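Local coordinates for protein alpha-1,3-glucanase (Paenibacillus glycanilyticus, PDB 6K0P) that probably hydrolyses alpha-1,3-glucan as a glycoside hydrolase family 87 enzyme, here in an engineered variant of the catalytic domain with nigerose bound, at residues T185-V190 / K209-P215; E233-P239 / T267-S272; V298-E304 / K321-N327. The protein carries 1 engineered substitution. The contacts are given in a common frame with arbitrary orientation. Where two conformers were deposited one is given. Residues are numbered along the deposited sequence.

All three contacts pair parallel strands of one coiled sheet in the catalytic domain, in series along the chain. The centre of contact 1 lies about 32 Å from the centre of the chain; this contact is partly buried and has lysines at one end. Contacts 2 and 3, whose centres lie about 21 and 11 Å from it, are buried. Strands 211-214 and 233-236 are neighbours, so contact 1 adjoins contact 2, with Y187 OH 2.6 Å from E233 OE1. Contact 2 meets contact 3 where D270 OD1 lies 2.9 Å from N300 ND2, corner against corner. Contact 1 has a helix-linked crossover and no such corner, whereas contact 3 adds asparagines, N323 binding across the corner, and several bridging waters.

Contact 1 of 3, residues T185-V190 / K209-P215; sequences TKYVAV and KKGIYIP
This is a parallel strand pairing near one end of the coiled sheet, strand 187-189 lying against strand 211-214. The axes of these short strands approach to 4.0 Å and cross at -40°. Y187 pairs with G211, V188 with I212 and A189 with Y213, at CA-CA distances of 4.9, 4.5 and 4.7 Å. Y187-A189 and I212-Y213 are extended, and G211 has phi/psi 167/-149, a glycine conformation. In the ladder V188 N donates a hydrogen bond to G211 O (3.0 Å), Y213 N to V188 O (2.9 Å) and V190 N to Y213 O (2.9 Å). Before it, K186 O accepts hydrogen bonds from K210 N at 2.7 Å and, weakly, from G211 N at 3.4 Å, while K209 NZ donates to T185 O at 2.9 Å. Helix 196-204 connects the strands, making a beta-alpha-beta crossover at the start of the parallel beta-helix expected of this pectate-lyase-like clan. V188 (chi1 t) and I212 (chi1 p) lie on the face covered by that helix, with V188 CB 4.3 Å from I212 CG2. Y187 (m) and Y213 (t) occupy the other face, their CB atoms 4.0 Å apart; K210 CB lies over one face of the Y187 ring. Y187 OH hydrogen-bonds to E233 and Y213 OH to Q179 O. Beyond the ladder V190 (t) points toward the partner segment, V190 CG2 lying 4.0 Å from I214 CG1.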
loop_
_atom_site.group_PDB
_atom_site.type_symbol
_atom_site.label_atom_id
_atom_site.label_comp_id
_atom_site.label_asym_id
_atom_site.label_seq_id
_atom_site.Cartn_x
_atom_site.Cartn_y
_atom_site.Cartn_z
ATOM N N THR A 185 -3.232 -32.543 18.950
ATOM C CA THR A 185 -2.875 -33.802 18.300
ATOM C C THR A 185 -2.717 -33.670 16.793
ATOM O O THR A 185 -2.234 -34.612 16.153
ATOM C CB THR A 185 -3.898 -34.900 18.610
ATOM O OG1 THR A 185 -5.111 -34.641 17.894
ATOM C CG2 THR A 185 -4.165 -34.973 20.122
ATOM N N LYS A 186 -3.114 -32.535 16.216
ATOM C CA LYS A 186 -3.034 -32.321 14.781
ATOM C C LYS A 186 -2.099 -31.196 14.379
ATOM O O LYS A 186 -1.634 -31.182 13.233
ATOM C CB LYS A 186 -4.426 -32.054 14.193
ATOM C CG LYS A 186 -5.364 -33.253 14.351
ATOM C CD LYS A 186 -6.745 -32.957 13.805
ATOM C CE LYS A 186 -7.721 -34.071 14.163
ATOM N NZ LYS A 186 -9.115 -33.713 13.781
ATOM N N TYR A 187 -1.804 -30.262 15.274
ATOM C CA TYR A 187 -0.908 -29.146 14.987
ATOM C C TYR A 187 0.262 -29.221 15.958
ATOM O O TYR A 187 0.075 -29.073 17.173
ATOM C CB TYR A 187 -1.645 -27.812 15.140
ATOM C CG TYR A 187 -2.780 -27.630 14.160
ATOM C CD1 TYR A 187 -4.035 -28.160 14.423
ATOM C CD2 TYR A 187 -2.593 -26.937 12.964
ATOM C CE1 TYR A 187 -5.087 -28.012 13.527
ATOM C CE2 TYR A 187 -3.638 -26.781 12.059
ATOM C CZ TYR A 187 -4.883 -27.325 12.349
ATOM O OH TYR A 187 -5.944 -27.183 11.482
ATOM N N VAL A 188 1.462 -29.459 15.426
ATOM C CA VAL A 188 2.666 -29.501 16.254
ATOM C C VAL A 188 2.965 -28.090 16.752
ATOM O O VAL A 188 3.102 -27.155 15.957
ATOM C CB VAL A 188 3.851 -30.054 15.453
ATOM C CG1 VAL A 188 5.095 -30.117 16.333
ATOM C CG2 VAL A 188 3.518 -31.439 14.886
ATOM N N ALA A 189 3.082 -27.927 18.067
ATOM C CA ALA A 189 3.295 -26.593 18.622
ATOM C C ALA A 189 4.767 -26.203 18.605
ATOM O O ALA A 189 5.628 -26.944 19.098
ATOM C CB ALA A 189 2.768 -26.510 20.056
ATOM N N VAL A 190 5.049 -25.030 18.035
ATOM C CA VAL A 190 6.303 -24.358 18.322
ATOM C C VAL A 190 6.312 -24.016 19.811
ATOM O O VAL A 190 5.262 -23.777 20.421
ATOM C CB VAL A 190 6.395 -23.102 17.435
ATOM C CG1 VAL A 190 7.571 -22.211 17.833
ATOM C CG2 VAL A 190 6.490 -23.523 15.959
ATOM N N LYS A 209 -0.675 -35.283 11.179
ATOM C CA LYS A 209 -0.609 -33.864 11.500
ATOM C C LYS A 209 -1.122 -33.034 10.333
ATOM O O LYS A 209 -0.881 -33.358 9.168
ATOM C CB LYS A 209 0.817 -33.430 11.846
ATOM C CG LYS A 209 1.470 -34.239 12.951
ATOM C CD LYS A 209 0.722 -34.137 14.260
ATOM C CE LYS A 209 1.439 -34.982 15.305
ATOM N NZ LYS A 209 0.580 -35.279 16.473
ATOM N N LYS A 210 -1.838 -31.956 10.659
ATOM C CA LYS A 210 -2.301 -30.997 9.664
ATOM C C LYS A 210 -1.339 -29.838 9.467
ATOM O O LYS A 210 -1.398 -29.167 8.428
ATOM C CB LYS A 210 -3.646 -30.407 10.098
ATOM C CG LYS A 210 -4.781 -31.414 10.155
ATOM C CD LYS A 210 -6.089 -30.726 9.805
ATOM C CE LYS A 210 -7.188 -31.075 10.784
ATOM N NZ LYS A 210 -8.126 -29.931 10.976
ATOM N N GLY A 211 -0.477 -29.574 10.440
ATOM C CA GLY A 211 0.432 -28.445 10.324
ATOM C C GLY A 211 1.083 -28.140 11.650
ATOM O O GLY A 211 1.318 -29.041 12.470
ATOM N N ILE A 212 1.384 -26.857 11.849
ATOM C CA ILE A 212 2.011 -26.386 13.073
ATOM C C ILE A 212 1.205 -25.236 13.651
ATOM O O ILE A 212 0.482 -24.532 12.936
ATOM C CB ILE A 212 3.487 -25.969 12.881
ATOM C CG1 ILE A 212 3.603 -24.706 12.020
ATOM C CG2 ILE A 212 4.294 -27.121 12.297
ATOM C CD1 ILE A 212 5.006 -24.066 12.053
ATOM N N TYR A 213 1.326 -25.068 14.962
ATOM C CA TYR A 213 0.743 -23.951 15.685
ATOM C C TYR A 213 1.878 -23.143 16.287
ATOM O O TYR A 213 2.790 -23.705 16.905
ATOM C CB TYR A 213 -0.169 -24.460 16.806
ATOM C CG TYR A 213 -0.658 -23.376 17.737
ATOM C CD1 TYR A 213 -1.585 -22.426 17.311
ATOM C CD2 TYR A 213 -0.196 -23.304 19.050
ATOM C CE1 TYR A 213 -2.037 -21.433 18.175
ATOM C CE2 TYR A 213 -0.655 -22.325 19.917
ATOM C CZ TYR A 213 -1.566 -21.397 19.475
ATOM O OH TYR A 213 -2.006 -20.435 20.358
ATOM N N ILE A 214 1.825 -21.828 16.099
ATOM C CA ILE A 214 2.837 -20.931 16.642
ATOM C C ILE A 214 2.174 -20.085 17.724
ATOM O O ILE A 214 1.325 -19.233 17.413
ATOM C CB ILE A 214 3.485 -20.063 15.559
ATOM C CG1 ILE A 214 3.894 -20.925 14.364
ATOM C CG2 ILE A 214 4.700 -19.340 16.130
ATOM C CD1 ILE A 214 4.615 -20.158 13.234
ATOM N N PRO A 215 2.505 -20.296 18.991
ATOM C CA PRO A 215 1.783 -19.633 20.081
ATOM C C PRO A 215 2.066 -18.141 20.120
ATOM O O PRO A 215 2.915 -17.605 19.403
ATOM C CB PRO A 215 2.344 -20.298 21.344
ATOM C CG PRO A 215 3.069 -21.509 20.888
ATOM C CD PRO A 215 3.511 -21.255 19.474
#

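Contact 2 of 3, residues E233-P239 / T267-S272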
loop_
_atom_site.group_PDB
_atom_site.type_symbol
_atom_site.label_atom_id
_atom_site.label_comp_id
_atom_site.label_asym_id
_atom_site.label_seq_id
_atom_site.Cartn_x
_atom_site.Cartn_y
_atom_site.Cartn_z
ATOM N N GLU A 233 -0.601 -26.420 7.067
ATOM C CA GLU A 233 -1.253 -25.307 7.746
ATOM C C GLU A 233 -0.286 -24.731 8.771
ATOM O O GLU A 233 0.300 -25.473 9.566
ATOM C CB GLU A 233 -2.520 -25.782 8.451
ATOM C CG GLU A 233 -3.592 -26.285 7.512
ATOM C CD GLU A 233 -4.826 -26.740 8.249
ATOM O OE1 GLU A 233 -5.197 -26.090 9.247
ATOM O OE2 GLU A 233 -5.421 -27.757 7.830
ATOM N N ILE A 234 -0.106 -23.412 8.745
ATOM C CA ILE A 234 0.657 -22.693 9.756
ATOM C C ILE A 234 -0.312 -21.720 10.408
ATOM O O ILE A 234 -0.839 -20.826 9.736
ATOM C CB ILE A 234 1.867 -21.973 9.145
ATOM C CG1 ILE A 234 2.785 -23.002 8.480
ATOM C CG2 ILE A 234 2.631 -21.178 10.211
ATOM C CD1 ILE A 234 4.001 -22.422 7.850
ATOM N N VAL A 235 -0.583 -21.921 11.694
ATOM C CA VAL A 235 -1.644 -21.211 12.404
ATOM C C VAL A 235 -1.041 -20.550 13.634
ATOM O O VAL A 235 -0.414 -21.224 14.458
ATOM C CB VAL A 235 -2.769 -22.174 12.833
ATOM C CG1 VAL A 235 -3.865 -21.415 13.552
ATOM C CG2 VAL A 235 -3.323 -22.952 11.620
ATOM N N GLY A 236 -1.239 -19.236 13.766
ATOM C CA GLY A 236 -0.843 -18.510 14.952
ATOM C C GLY A 236 -2.015 -18.250 15.885
ATOM O O GLY A 236 -3.129 -18.748 15.700
ATOM N N ALA A 237 -1.750 -17.411 16.886
ATOM C CA ALA A 237 -2.724 -17.042 17.905
ATOM C C ALA A 237 -3.464 -15.757 17.573
ATOM O O ALA A 237 -4.331 -15.337 18.347
ATOM C CB ALA A 237 -2.017 -16.881 19.260
ATOM N N GLY A 238 -3.141 -15.135 16.440
ATOM C CA GLY A 238 -3.635 -13.826 16.085
ATOM C C GLY A 238 -2.457 -12.900 15.850
ATOM O O GLY A 238 -1.411 -13.033 16.492
ATOM N N PRO A 239 -2.597 -11.949 14.918
ATOM C CA PRO A 239 -1.433 -11.125 14.540
ATOM C C PRO A 239 -0.906 -10.218 15.646
ATOM O O PRO A 239 0.283 -9.872 15.620
ATOM C CB PRO A 239 -1.927 -10.326 13.321
ATOM C CG PRO A 239 -3.417 -10.354 13.415
ATOM C CD PRO A 239 -3.771 -11.681 14.070
ATOM N N THR A 267 -1.833 -23.197 3.961
ATOM C CA THR A 267 -2.480 -22.044 4.567
ATOM C C THR A 267 -1.537 -21.470 5.609
ATOM O O THR A 267 -0.982 -22.217 6.418
ATOM C CB THR A 267 -3.784 -22.457 5.255
ATOM O OG1 THR A 267 -4.686 -23.005 4.280
ATOM C CG2 THR A 267 -4.433 -21.259 5.932
ATOM N N ILE A 268 -1.338 -20.153 5.576
ATOM C CA ILE A 268 -0.610 -19.441 6.620
ATOM C C ILE A 268 -1.560 -18.396 7.176
ATOM O O ILE A 268 -2.066 -17.554 6.419
ATOM C CB ILE A 268 0.659 -18.772 6.068
ATOM C CG1 ILE A 268 1.582 -19.814 5.427
ATOM C CG2 ILE A 268 1.386 -18.013 7.172
ATOM C CD1 ILE A 268 2.792 -19.220 4.719
ATOM N N ARG A 269 -1.814 -18.434 8.486
ATOM C CA ARG A 269 -2.830 -17.531 9.016
ATOM C C ARG A 269 -2.580 -17.119 10.460
ATOM O O ARG A 269 -1.945 -17.836 11.239
ATOM C CB ARG A 269 -4.246 -18.109 8.886
ATOM C CG ARG A 269 -4.499 -19.360 9.737
ATOM C CD ARG A 269 -5.941 -19.821 9.537
ATOM N NE ARG A 269 -6.246 -21.153 10.051
ATOM C CZ ARG A 269 -6.834 -21.380 11.218
ATOM N NH1 ARG A 269 -7.156 -20.362 12.006
ATOM N NH2 ARG A 269 -7.107 -22.628 11.600
ATOM N N ASP A 270 -3.120 -15.940 10.800
ATOM C CA ASP A 270 -3.325 -15.515 12.189
ATOM C C ASP A 270 -2.005 -15.235 12.910
ATOM O O ASP A 270 -1.771 -15.704 14.021
ATOM C CB ASP A 270 -4.196 -16.507 12.966
ATOM C CG ASP A 270 -5.534 -16.762 12.299
ATOM O OD1 ASP A 270 -6.021 -15.893 11.539
ATOM O OD2 ASP A 270 -6.117 -17.833 12.550
ATOM N N LEU A 271 -1.146 -14.441 12.280
ATOM C CA LEU A 271 0.151 -14.146 12.873
ATOM C C LEU A 271 0.693 -12.871 12.248
ATOM O O LEU A 271 0.173 -12.378 11.246
ATOM C CB LEU A 271 1.122 -15.327 12.692
ATOM C CG LEU A 271 1.369 -15.874 11.274
ATOM C CD1 LEU A 271 2.318 -14.984 10.470
ATOM C CD2 LEU A 271 1.900 -17.312 11.343
ATOM N N SER A 272 1.768 -12.363 12.830
ATOM C CA SER A 272 2.464 -11.221 12.265
ATOM C C SER A 272 3.921 -11.569 11.998
ATOM O O SER A 272 4.478 -12.512 12.577
ATOM C CB SER A 272 2.372 -9.967 13.156
ATOM O OG SER A 272 2.980 -10.207 14.420
HETATM O O HOH W 1 -5.913 -23.582 8.742
#
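T267 opens a parallel pairing between successive coils, consistent with the right-handed parallel beta-helix of pectate-lyase-like proteins: strands 233-236 and 267-269 run 8° apart at 4.7 Å, with E233 opposite T267, I234 opposite I268 and V235 opposite R269. T267 O accepts a hydrogen bond from I234 N at 2.8 Å. I268 packs beside I234, I234 CD1 lying 4.3 Å from I268 CG1. R269 N then donates to I234 O (2.9 Å), and R269 O receives G236 N (3.0 Å). The arginine side chain lays one face of its guanidinium over V235 CG2, salt-bridges D270 through NH1 to OD2 (2.8 Å), and through NE shares a water with E233 OE1, which also hydrogen-bonds to Y187 OH. At D270 the chain turns a corner with positive phi (69°), and D270 O accepts G238 N at 2.8 Å. G236 passes so close here, its CA 3.1 Å from D270 O, that a side chain would clash; the backbone angles of G238 also call for glycine. After the corner L271 packs its CD2 4.1 Å from I234 CG2 and touches I301 of the next coil. S272 OG hydrogen-bonds with W274 NE1 and lies 3.0 Å from P239 O.

Contact 3 of 3, residues V298-E304 / K321-N327; sequences VQNIWVE and KNNRIKN
N323 provides the central polar link: with chi1 m, its OD1 accepts a hydrogen bond from I301 N at 2.9 Å while its ND2 donates to V298 O at 3.0 Å, spanning the corner at N300. N327 ND2 donates to E304 OE1 (2.8 Å), and W302 NE1 to E304 OE2 (2.7 Å); K326 NZ, salt-bridged to E171, reaches E304 OE2 through a water and a long salt bridge (4.0 Å). Along the backbone K321 N donates a hydrogen bond to V298 O and N300 N to K321 O, both at 3.0 Å; past the corner R324 N donates to I301 O (2.8 Å), V303 N to R324 O (2.9 Å) and K326 N to V303 O (3.0 Å). Strands 301-304 and 324-326 run parallel, 4.8 Å and 8° apart, pairing W302 with R324 and V303 with I325, as between successive coils of a parallel beta-helix. N300 (phi/psi 55/44) and N322 (65/26) have positive phi, their corners side by side on neighbouring coils. A water bridges N300 OD1, N322 O and R324 NE, N300 ND2 also hydrogen-bonding to D270 and R324 salt-bridging E173. W302 (t, chi2 near 0°) brings CG to 4.0 Å from R324 CD and meets W240 edge-to-face, its side chain about 7 Å from a bound glucose.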
loop_
_atom_site.group_PDB
_atom_site.type_symbol
_atom_site.label_atom_id
_atom_site.label_comp_id
_atom_site.label_asym_id
_atom_site.label_seq_id
_atom_site.Cartn_x
_atom_site.Cartn_y
_atom_site.Cartn_z
ATOM N N VAL A 298 -3.293 -17.182 2.345
ATOM C CA VAL A 298 -2.565 -16.349 3.296
ATOM C C VAL A 298 -3.608 -15.416 3.894
ATOM O O VAL A 298 -4.173 -14.571 3.184
ATOM C CB VAL A 298 -1.446 -15.561 2.609
ATOM C CG1 VAL A 298 -0.795 -14.588 3.579
ATOM C CG2 VAL A 298 -0.420 -16.522 2.008
ATOM N N GLN A 299 -3.904 -15.594 5.183
ATOM C CA GLN A 299 -5.090 -14.962 5.755
ATOM C C GLN A 299 -4.820 -14.371 7.128
ATOM O O GLN A 299 -4.247 -15.035 7.994
ATOM C CB GLN A 299 -6.239 -15.968 5.861
ATOM C CG GLN A 299 -7.546 -15.332 6.316
ATOM C CD GLN A 299 -8.760 -16.164 5.941
ATOM O OE1 GLN A 299 -8.714 -16.971 5.011
ATOM N NE2 GLN A 299 -9.858 -15.965 6.662
ATOM N N ASN A 300 -5.273 -13.132 7.339
ATOM C CA ASN A 300 -5.165 -12.488 8.655
ATOM C C ASN A 300 -3.722 -12.477 9.162
ATOM O O ASN A 300 -3.440 -12.797 10.323
ATOM C CB ASN A 300 -6.112 -13.138 9.670
ATOM C CG ASN A 300 -6.195 -12.369 10.989
ATOM O OD1 ASN A 300 -6.135 -11.126 11.020
ATOM N ND2 ASN A 300 -6.334 -13.110 12.090
ATOM N N ILE A 301 -2.789 -12.138 8.278
ATOM C CA ILE A 301 -1.419 -11.889 8.701
ATOM C C ILE A 301 -1.100 -10.406 8.555
ATOM O O ILE A 301 -1.693 -9.685 7.741
ATOM C CB ILE A 301 -0.348 -12.798 8.061
ATOM C CG1 ILE A 301 -0.066 -12.406 6.621
ATOM C CG2 ILE A 301 -0.747 -14.288 8.169
ATOM C CD1 ILE A 301 1.212 -13.055 6.099
ATOM N N TRP A 302 -0.174 -9.945 9.393
ATOM C CA TRP A 302 0.251 -8.552 9.464
ATOM C C TRP A 302 1.761 -8.563 9.274
ATOM O O TRP A 302 2.480 -9.190 10.057
ATOM C CB TRP A 302 -0.160 -8.010 10.838
ATOM C CG TRP A 302 0.353 -6.657 11.285
ATOM C CD1 TRP A 302 1.180 -5.790 10.617
ATOM C CD2 TRP A 302 0.043 -6.035 12.534
ATOM N NE1 TRP A 302 1.404 -4.664 11.389
ATOM C CE2 TRP A 302 0.722 -4.802 12.574
ATOM C CE3 TRP A 302 -0.743 -6.412 13.631
ATOM C CZ2 TRP A 302 0.639 -3.942 13.669
ATOM C CZ3 TRP A 302 -0.820 -5.556 14.719
ATOM C CH2 TRP A 302 -0.135 -4.335 14.729
ATOM N N VAL A 303 2.240 -7.943 8.193
ATOM C CA VAL A 303 3.643 -8.013 7.798
ATOM C C VAL A 303 4.186 -6.598 7.643
ATOM O O VAL A 303 3.526 -5.740 7.044
ATOM C CB VAL A 303 3.782 -8.804 6.479
ATOM C CG1 VAL A 303 5.214 -8.875 6.022
ATOM C CG2 VAL A 303 3.208 -10.202 6.645
ATOM N N GLU A 304 5.389 -6.366 8.172
ATOM C CA GLU A 304 6.074 -5.081 8.077
ATOM C C GLU A 304 7.560 -5.277 7.840
ATOM O O GLU A 304 8.147 -6.283 8.247
ATOM C CB GLU A 304 5.934 -4.231 9.349
ATOM C CG GLU A 304 4.485 -4.000 9.743
ATOM C CD GLU A 304 4.248 -2.705 10.510
ATOM O OE1 GLU A 304 5.145 -1.822 10.560
ATOM O OE2 GLU A 304 3.129 -2.553 11.051
ATOM N N LYS A 321 -6.253 -12.829 1.965
ATOM C CA LYS A 321 -7.468 -12.265 2.537
ATOM C C LYS A 321 -7.206 -11.752 3.944
ATOM O O LYS A 321 -6.499 -12.395 4.721
ATOM C CB LYS A 321 -8.582 -13.329 2.562
ATOM C CG LYS A 321 -9.917 -12.913 3.142
ATOM C CD LYS A 321 -10.837 -14.138 3.183
ATOM C CE LYS A 321 -12.236 -13.777 3.646
ATOM N NZ LYS A 321 -13.102 -14.984 3.717
ATOM N N ASN A 322 -7.772 -10.585 4.262
ATOM C CA ASN A 322 -7.782 -10.032 5.628
ATOM C C ASN A 322 -6.388 -9.684 6.146
ATOM O O ASN A 322 -6.167 -9.654 7.360
ATOM C CB ASN A 322 -8.506 -10.945 6.627
ATOM C CG ASN A 322 -9.947 -11.196 6.253
ATOM O OD1 ASN A 322 -10.559 -10.438 5.497
ATOM N ND2 ASN A 322 -10.505 -12.272 6.795
ATOM N N ASN A 323 -5.443 -9.397 5.253
ATOM C CA ASN A 323 -4.072 -9.141 5.661
ATOM C C ASN A 323 -3.819 -7.647 5.828
ATOM O O ASN A 323 -4.544 -6.803 5.291
ATOM C CB ASN A 323 -3.084 -9.716 4.644
ATOM C CG ASN A 323 -3.246 -11.214 4.471
ATOM O OD1 ASN A 323 -3.127 -11.965 5.428
ATOM N ND2 ASN A 323 -3.542 -11.653 3.250
ATOM N N ARG A 324 -2.755 -7.338 6.571
ATOM C CA ARG A 324 -2.271 -5.973 6.766
ATOM C C ARG A 324 -0.831 -5.939 6.296
ATOM O O ARG A 324 -0.002 -6.709 6.790
ATOM C CB ARG A 324 -2.310 -5.576 8.244
ATOM C CG ARG A 324 -3.549 -6.015 8.958
ATOM C CD ARG A 324 -3.471 -5.725 10.446
ATOM N NE ARG A 324 -4.585 -6.393 11.090
ATOM C CZ ARG A 324 -5.084 -6.062 12.271
ATOM N NH1 ARG A 324 -4.547 -5.067 12.961
ATOM N NH2 ARG A 324 -6.123 -6.738 12.756
ATOM N N ILE A 325 -0.537 -5.058 5.347
ATOM C CA ILE A 325 0.793 -4.926 4.767
ATOM C C ILE A 325 1.225 -3.498 5.045
ATOM O O ILE A 325 0.677 -2.565 4.454
ATOM C CB ILE A 325 0.771 -5.182 3.258
ATOM C CG1 ILE A 325 0.101 -6.521 2.954
ATOM C CG2 ILE A 325 2.184 -5.112 2.689
ATOM C CD1 ILE A 325 -0.338 -6.641 1.505
ATOM N N LYS A 326 2.186 -3.309 5.940
ATOM C CA LYS A 326 2.543 -1.952 6.334
ATOM C C LYS A 326 4.046 -1.739 6.300
ATOM O O LYS A 326 4.822 -2.612 6.697
ATOM C CB LYS A 326 1.988 -1.597 7.722
ATOM C CG LYS A 326 0.462 -1.417 7.751
ATOM C CD LYS A 326 -0.016 -0.862 9.103
ATOM C CE LYS A 326 -0.380 -1.973 10.063
ATOM N NZ LYS A 326 -0.676 -1.413 11.415
ATOM N N ASN A 327 4.451 -0.562 5.813
ATOM C CA ASN A 327 5.829 -0.106 5.933
ATOM C C ASN A 327 6.799 -1.101 5.292
ATOM O O ASN A 327 7.732 -1.605 5.917
ATOM C CB ASN A 327 6.156 0.219 7.397
ATOM C CG ASN A 327 5.070 1.053 8.045
ATOM O OD1 ASN A 327 4.661 2.082 7.497
ATOM N ND2 ASN A 327 4.557 0.590 9.186
HETATM O O HOH W 2 -9.580 -13.982 9.029
HETATM O O HOH W 3 -12.876 -16.629 5.511
HETATM O O HOH W 4 -7.239 -9.470 12.926
HETATM O O HOH W 5 -5.355 -8.831 9.837
HETATM O O HOH W 6 1.901 -0.696 12.309
#